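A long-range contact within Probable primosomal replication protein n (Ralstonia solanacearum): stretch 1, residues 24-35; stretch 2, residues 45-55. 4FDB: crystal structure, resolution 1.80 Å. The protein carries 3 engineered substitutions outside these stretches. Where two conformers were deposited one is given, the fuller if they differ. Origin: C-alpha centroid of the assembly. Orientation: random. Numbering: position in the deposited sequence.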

ATOM      1  N   VAL A  24       6.643   3.111  23.675  1.00 26.94           N
ATOM      2  CA  VAL A  24       5.874   3.751  22.618  1.00 24.63           C
ATOM      3  C   VAL A  24       4.557   3.010  22.406  1.00 22.85           C
ATOM      4  O   VAL A  24       4.551   1.807  22.150  1.00 23.33           O
ATOM      5  CB  VAL A  24       6.663   3.789  21.294  1.00 23.88           C
ATOM      6  CG1 VAL A  24       5.822   4.429  20.206  1.00 21.73           C
ATOM      7  CG2 VAL A  24       7.969   4.552  21.494  1.00 25.97           C
ATOM      8  N   PRO A  25       3.425   3.727  22.508  1.00 22.01           N
ATOM      9  CA  PRO A  25       2.149   3.032  22.317  1.00 20.64           C
ATOM     10  C   PRO A  25       1.865   2.708  20.861  1.00 19.70           C
ATOM     11  O   PRO A  25       2.178   3.503  19.981  1.00 17.90           O
ATOM     12  CB  PRO A  25       1.113   4.041  22.825  1.00 23.63           C
ATOM     13  CG  PRO A  25       1.755   5.370  22.688  1.00 21.39           C
ATOM     14  CD  PRO A  25       3.252   5.154  22.828  1.00 22.65           C
ATOM     15  N   ILE A  26       1.240   1.557  20.635  1.00 17.92           N
ATOM     16  CA  ILE A  26       0.823   1.136  19.305  1.00 16.23           C
ATOM     17  C   ILE A  26      -0.622   0.700  19.360  1.00 15.79           C
ATOM     18  O   ILE A  26      -0.992  -0.071  20.239  1.00 18.42           O
ATOM     19  CB  ILE A  26       1.580  -0.119  18.885  1.00 19.03           C
ATOM     20  CG1 ILE A  26       3.090   0.092  19.002  1.00 25.07           C
ATOM     21  CG2 ILE A  26       1.147  -0.554  17.486  1.00 20.44           C
ATOM     22  CD1 ILE A  26       3.647   1.005  17.970  1.00 28.63           C
ATOM     23  N   VAL A  27      -1.426   1.179  18.417  1.00 15.02           N
ATOM     24  CA  VAL A  27      -2.778   0.655  18.229  1.00 16.70           C
ATOM     25  C   VAL A  27      -2.866   0.016  16.850  1.00 15.71           C
ATOM     26  O   VAL A  27      -2.729   0.696  15.837  1.00 16.53           O
ATOM     27  CB  VAL A  27      -3.863   1.749  18.406  1.00 17.74           C
ATOM     28  CG1 VAL A  27      -5.230   1.248  17.938  1.00 15.39           C
ATOM     29  CG2 VAL A  27      -3.941   2.190  19.868  1.00 17.13           C
ATOM     30  N   ASN A  28      -3.052  -1.300  16.827  1.00 13.68           N
ATOM     31  CA  ASN A  28      -3.315  -2.026  15.594  1.00 15.28           C
ATOM     32  C   ASN A  28      -4.782  -1.920  15.229  1.00 16.60           C
ATOM     33  O   ASN A  28      -5.644  -1.970  16.096  1.00 15.73           O
ATOM     34  CB  ASN A  28      -2.950  -3.493  15.764  1.00 19.64           C
ATOM     35  CG  ASN A  28      -1.455  -3.713  15.778  1.00 22.91           C
ATOM     36  OD1 ASN A  28      -0.825  -3.678  16.830  1.00 25.82           O
ATOM     37  ND2 ASN A  28      -0.881  -3.940  14.604  1.00 25.42           N
ATOM     38  N   CYS A  29      -5.067  -1.783  13.945  1.00 16.10           N
ATOM     39  CA  CYS A  29      -6.460  -1.715  13.531  1.00 15.53           C
ATOM     40  C   CYS A  29      -6.650  -2.336  12.162  1.00 16.14           C
ATOM     41  O   CYS A  29      -5.687  -2.743  11.507  1.00 16.60           O
ATOM     42  CB  CYS A  29      -6.958  -0.273  13.562  1.00 16.46           C
ATOM     43  SG  CYS A  29      -6.067   0.846  12.496  1.00 23.02           S
ATOM     44  N   LEU A  30      -7.911  -2.464  11.765  1.00 15.42           N
ATOM     45  CA  LEU A  30      -8.260  -2.968  10.451  1.00 12.87           C
ATOM     46  C   LEU A  30      -9.063  -1.876   9.772  1.00 15.06           C
ATOM     47  O   LEU A  30     -10.022  -1.337  10.361  1.00 13.40           O
ATOM     48  CB  LEU A  30      -9.135  -4.218  10.595  1.00 13.07           C
ATOM     49  CG  LEU A  30      -9.575  -4.927   9.309  1.00 16.12           C
ATOM     50  CD1 LEU A  30      -8.369  -5.500   8.576  1.00 16.99           C
ATOM     51  CD2 LEU A  30     -10.575  -6.023   9.629  1.00 20.34           C
ATOM     52  N   LEU A  31      -8.682  -1.557   8.544  1.00 11.52           N
ATOM     53  CA  LEU A  31      -9.386  -0.564   7.730  1.00 16.26           C
ATOM     54  C   LEU A  31     -10.042  -1.244   6.547  1.00 16.32           C
ATOM     55  O   LEU A  31      -9.545  -2.240   6.048  1.00 15.99           O
ATOM     56  CB  LEU A  31      -8.400   0.479   7.203  1.00 15.63           C
ATOM     57  CG  LEU A  31      -7.630   1.221   8.290  1.00 14.45           C
ATOM     58  CD1 LEU A  31      -6.612   2.143   7.646  1.00 18.17           C
ATOM     59  CD2 LEU A  31      -8.589   2.016   9.169  1.00 15.35           C
ATOM     60  N   SER A  32     -11.160  -0.700   6.088  1.00 13.78           N
ATOM     61  CA  SER A  32     -11.863  -1.272   4.952  1.00 13.61           C
ATOM     62  C   SER A  32     -11.978  -0.195   3.912  1.00 14.26           C
ATOM     63  O   SER A  32     -12.542   0.872   4.185  1.00 13.96           O
ATOM     64  CB  SER A  32     -13.282  -1.683   5.366  1.00 16.62           C
ATOM     65  OG  SER A  32     -14.039  -2.087   4.237  1.00 19.77           O
ATOM     66  N   TYR A  33     -11.455  -0.479   2.723  1.00 12.89           N
ATOM     67  CA  TYR A  33     -11.553   0.421   1.591  1.00 14.89           C
ATOM     68  C   TYR A  33     -12.634  -0.033   0.617  1.00 16.43           C
ATOM     69  O   TYR A  33     -12.735  -1.216   0.271  1.00 16.16           O
ATOM     70  CB  TYR A  33     -10.202   0.527   0.837  1.00 11.61           C
ATOM     71  CG  TYR A  33     -10.332   1.389  -0.403  1.00 13.61           C
ATOM     72  CD1 TYR A  33     -10.178   2.766  -0.334  1.00 12.34           C
ATOM     73  CD2 TYR A  33     -10.666   0.828  -1.637  1.00 16.30           C
ATOM     74  CE1 TYR A  33     -10.346   3.558  -1.464  1.00 13.39           C
ATOM     75  CE2 TYR A  33     -10.822   1.612  -2.762  1.00 16.03           C
ATOM     76  CZ  TYR A  33     -10.672   2.976  -2.665  1.00 14.41           C
ATOM     77  OH  TYR A  33     -10.840   3.748  -3.792  1.00 16.67           O
ATOM     78  N   SER A  34     -13.424   0.924   0.140  0.50 14.55           N
ATOM     79  CA  SER A  34     -14.408   0.668  -0.906  0.50 16.25           C
ATOM     80  C   SER A  34     -14.529   1.877  -1.834  0.50 20.68           C
ATOM     81  O   SER A  34     -14.978   2.950  -1.426  0.50 17.43           O
ATOM     82  CB  SER A  34     -15.769   0.328  -0.301  0.50 20.20           C
ATOM     83  OG  SER A  34     -16.225   1.377   0.534  0.50 21.71           O
ATOM     84  N   GLY A  35     -14.139   1.700  -3.089  1.00 19.08           N
ATOM     85  CA  GLY A  35     -14.098   2.809  -4.013  1.00 19.28           C
ATOM     86  C   GLY A  35     -13.862   2.369  -5.435  1.00 23.63           C
ATOM     87  O   GLY A  35     -14.166   1.241  -5.815  1.00 29.64           O
ATOM     88  N   GLN A  45     -14.435  -1.114  -9.740  1.00 33.58           N
ATOM     89  CA  GLN A  45     -14.648  -1.095  -8.310  1.00 32.28           C
ATOM     90  C   GLN A  45     -13.506  -1.817  -7.633  1.00 28.27           C
ATOM     91  O   GLN A  45     -12.987  -2.813  -8.139  1.00 30.41           O
ATOM     92  CB  GLN A  45     -15.980  -1.751  -7.955  1.00 41.59           C
ATOM     93  CG  GLN A  45     -17.162  -1.129  -8.669  1.00 53.18           C
ATOM     94  CD  GLN A  45     -17.115   0.386  -8.645  1.00 59.30           C
ATOM     95  OE1 GLN A  45     -16.910   1.026  -9.677  1.00 65.23           O
ATOM     96  NE2 GLN A  45     -17.301   0.968  -7.464  1.00 59.50           N
ATOM     97  N   VAL A  46     -13.096  -1.288  -6.494  1.00 20.42           N
ATOM     98  CA  VAL A  46     -12.044  -1.900  -5.703  1.00 18.81           C
ATOM     99  C   VAL A  46     -12.545  -1.970  -4.276  1.00 26.40           C
ATOM    100  O   VAL A  46     -13.068  -0.984  -3.758  1.00 18.71           O
ATOM    101  CB  VAL A  46     -10.748  -1.063  -5.756  1.00 17.62           C
ATOM    102  CG1 VAL A  46      -9.713  -1.593  -4.756  1.00 17.79           C
ATOM    103  CG2 VAL A  46     -10.177  -1.056  -7.174  1.00 22.03           C
ATOM    104  N   GLU A  47     -12.424  -3.139  -3.650  1.00 17.65           N
ATOM    105  CA  GLU A  47     -12.747  -3.260  -2.231  1.00 16.79           C
ATOM    106  C   GLU A  47     -11.763  -4.203  -1.563  1.00 16.50           C
ATOM    107  O   GLU A  47     -11.519  -5.299  -2.058  1.00 21.40           O
ATOM    108  CB  GLU A  47     -14.175  -3.773  -2.030  1.00 25.48           C
ATOM    109  CG  GLU A  47     -15.250  -2.839  -2.580  1.00 36.58           C
ATOM    110  CD  GLU A  47     -16.666  -3.271  -2.232  1.00 46.11           C
ATOM    111  OE1 GLU A  47     -16.831  -4.283  -1.507  1.00 47.26           O
ATOM    112  OE2 GLU A  47     -17.616  -2.600  -2.697  1.00 44.11           O
ATOM    113  N   PHE A  48     -11.199  -3.776  -0.446  1.00 16.39           N
ATOM    114  CA  PHE A  48     -10.307  -4.633   0.318  1.00 16.31           C
ATOM    115  C   PHE A  48     -10.241  -4.139   1.750  1.00 21.00           C
ATOM    116  O   PHE A  48     -10.675  -3.021   2.060  1.00 16.73           O
ATOM    117  CB  PHE A  48      -8.889  -4.658  -0.308  1.00 14.74           C
ATOM    118  CG  PHE A  48      -8.196  -3.321  -0.319  1.00 14.63           C
ATOM    119  CD1 PHE A  48      -7.363  -2.944   0.734  1.00 18.66           C
ATOM    120  CD2 PHE A  48      -8.351  -2.455  -1.390  1.00 13.70           C
ATOM    121  CE1 PHE A  48      -6.719  -1.714   0.730  1.00 20.82           C
ATOM    122  CE2 PHE A  48      -7.713  -1.221  -1.392  1.00 15.30           C
ATOM    123  CZ  PHE A  48      -6.892  -0.855  -0.344  1.00 15.15           C
ATOM    124  N   SER A  49      -9.685  -4.971   2.622  1.00 16.77           N
ATOM    125  CA  SER A  49      -9.382  -4.542   3.974  1.00 13.54           C
ATOM    126  C   SER A  49      -7.874  -4.608   4.153  1.00 14.90           C
ATOM    127  O   SER A  49      -7.199  -5.383   3.470  1.00 15.50           O
ATOM    128  CB  SER A  49     -10.078  -5.437   4.984  1.00 21.86           C
ATOM    129  OG  SER A  49     -11.486  -5.272   4.875  1.00 31.57           O
ATOM    130  N   ILE A  50      -7.354  -3.777   5.042  1.00 10.73           N
ATOM    131  CA  ILE A  50      -5.905  -3.734   5.239  1.00 12.86           C
ATOM    132  C   ILE A  50      -5.586  -3.529   6.717  1.00 13.04           C
ATOM    133  O   ILE A  50      -6.252  -2.756   7.409  1.00 13.21           O
ATOM    134  CB  ILE A  50      -5.268  -2.639   4.357  1.00 16.85           C
ATOM    135  CG1 ILE A  50      -3.739  -2.725   4.391  1.00 17.24           C
ATOM    136  CG2 ILE A  50      -5.788  -1.249   4.758  1.00 18.35           C
ATOM    137  CD1 ILE A  50      -3.058  -1.738   3.428  1.00 20.93           C
ATOM    138  N   GLU A  51      -4.599  -4.271   7.219  1.00 12.76           N
ATOM    139  CA  GLU A  51      -4.142  -4.064   8.583  1.00 16.84           C
ATOM    140  C   GLU A  51      -3.345  -2.776   8.662  1.00 13.63           C
ATOM    141  O   GLU A  51      -2.513  -2.497   7.798  1.00 15.57           O
ATOM    142  CB  GLU A  51      -3.280  -5.251   9.036  1.00 20.40           C
ATOM    143  CG  GLU A  51      -4.071  -6.551   9.201  1.00 28.18           C
ATOM    144  CD  GLU A  51      -4.890  -6.596  10.490  1.00 41.35           C
ATOM    145  OE1 GLU A  51      -4.715  -5.698  11.345  1.00 41.32           O
ATOM    146  OE2 GLU A  51      -5.710  -7.533  10.651  1.00 44.19           O
ATOM    147  N   ALA A  52      -3.604  -1.979   9.696  1.00 11.49           N
ATOM    148  CA  ALA A  52      -2.904  -0.717   9.865  1.00 12.39           C
ATOM    149  C   ALA A  52      -2.478  -0.583  11.316  1.00 13.98           C
ATOM    150  O   ALA A  52      -2.870  -1.389  12.172  1.00 15.11           O
ATOM    151  CB  ALA A  52      -3.799   0.460   9.459  1.00 14.49           C
ATOM    152  N   LEU A  53      -1.669   0.426  11.587  1.00 14.57           N
ATOM    153  CA  LEU A  53      -1.343   0.739  12.968  1.00 16.46           C
ATOM    154  C   LEU A  53      -0.943   2.191  13.105  1.00 20.16           C
ATOM    155  O   LEU A  53      -0.495   2.822  12.148  1.00 18.46           O
ATOM    156  CB  LEU A  53      -0.270  -0.207  13.517  1.00 19.98           C
ATOM    157  CG  LEU A  53       1.183  -0.116  13.055  1.00 17.39           C
ATOM    158  CD1 LEU A  53       1.942   1.021  13.757  1.00 22.41           C
ATOM    159  CD2 LEU A  53       1.875  -1.429  13.329  1.00 23.44           C
ATOM    160  N   GLY A  54      -1.125   2.721  14.307  1.00 16.23           N
ATOM    161  CA  GLY A  54      -0.642   4.043  14.636  1.00 16.75           C
ATOM    162  C   GLY A  54       0.274   3.913  15.832  1.00 19.81           C
ATOM    163  O   GLY A  54      -0.012   3.147  16.749  1.00 18.66           O
ATOM    164  N   ALA A  55       1.382   4.652  15.814  1.00 13.74           N
ATOM    165  CA  ALA A  55       2.338   4.634  16.911  1.00 15.27           C
ATOM    166  C   ALA A  55       2.484   6.019  17.501  1.00 19.70           C
ATOM    167  O   ALA A  55       2.316   7.017  16.800  1.00 21.32           O
ATOM    168  CB  ALA A  55       3.699   4.157  16.420  1.00 19.40           C
TER
HETATM  169  O   HOH W   1      -2.570  -4.318  12.237  1.00 29.85           O

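The carboxylate of Glu51 curls back over its own strand pair until OE1 lies 3.1 Å from the carbonyl O of Cys29, an approach of two acceptors that cannot be a hydrogen bond. A bound water helps to explain how the carboxylate is held there: it donates to Glu51 OE1 at 2.7 Å and to Ala52 O at 2.9 Å, and accepts from Asn28 ND2 at 2.9 Å, so one molecule links both strands.

Beneath this detail lies a textbook antiparallel ladder, in which narrow and wide pairs alternate. At the hydrogen-bonded pairs the backbones exchange two bonds each. Cys29 N to Ala52 O and Ala52 N to Cys29 O both measure 2.9 Å and are nearly straight, at 171° and 175°. Five such pairs run from Val27 with Gly54 to Gly35 with Val46, ten bonds in all. Between them, the non-hydrogen-bonded pairs bring CA atoms closer, to 4.2 Å for Ser32 CA and Ser49 CA, and CA-H groups point at carbonyls, as in Leu53 CA to Val27 O at 3.2 Å.

The same alternation sorts the side chains. The face bearing Cys29, Leu31, Tyr33 and their partners is largely buried and apolar. Here Ala52 CB meets Cys29 SG at 3.8 Å and Leu31 CD1 at 3.7 Å, a contact that runs diagonally across the ladder. Farther along, Tyr33 CB sits over the face of the Phe48 ring, 3.9 Å from its centroid, while the two rings, 26° from parallel, are slid apart and barely overlap. Gly35 leaves room for the tyrosine: a CB there would come within 2.2 Å of Tyr33 OH.

The other face is more mixed. Ile26 CD1 packs on Ala55 CB at 3.5 Å, whereas Ser32, Ser34, Ser49 and Glu47 give it a polar character toward the opposite end.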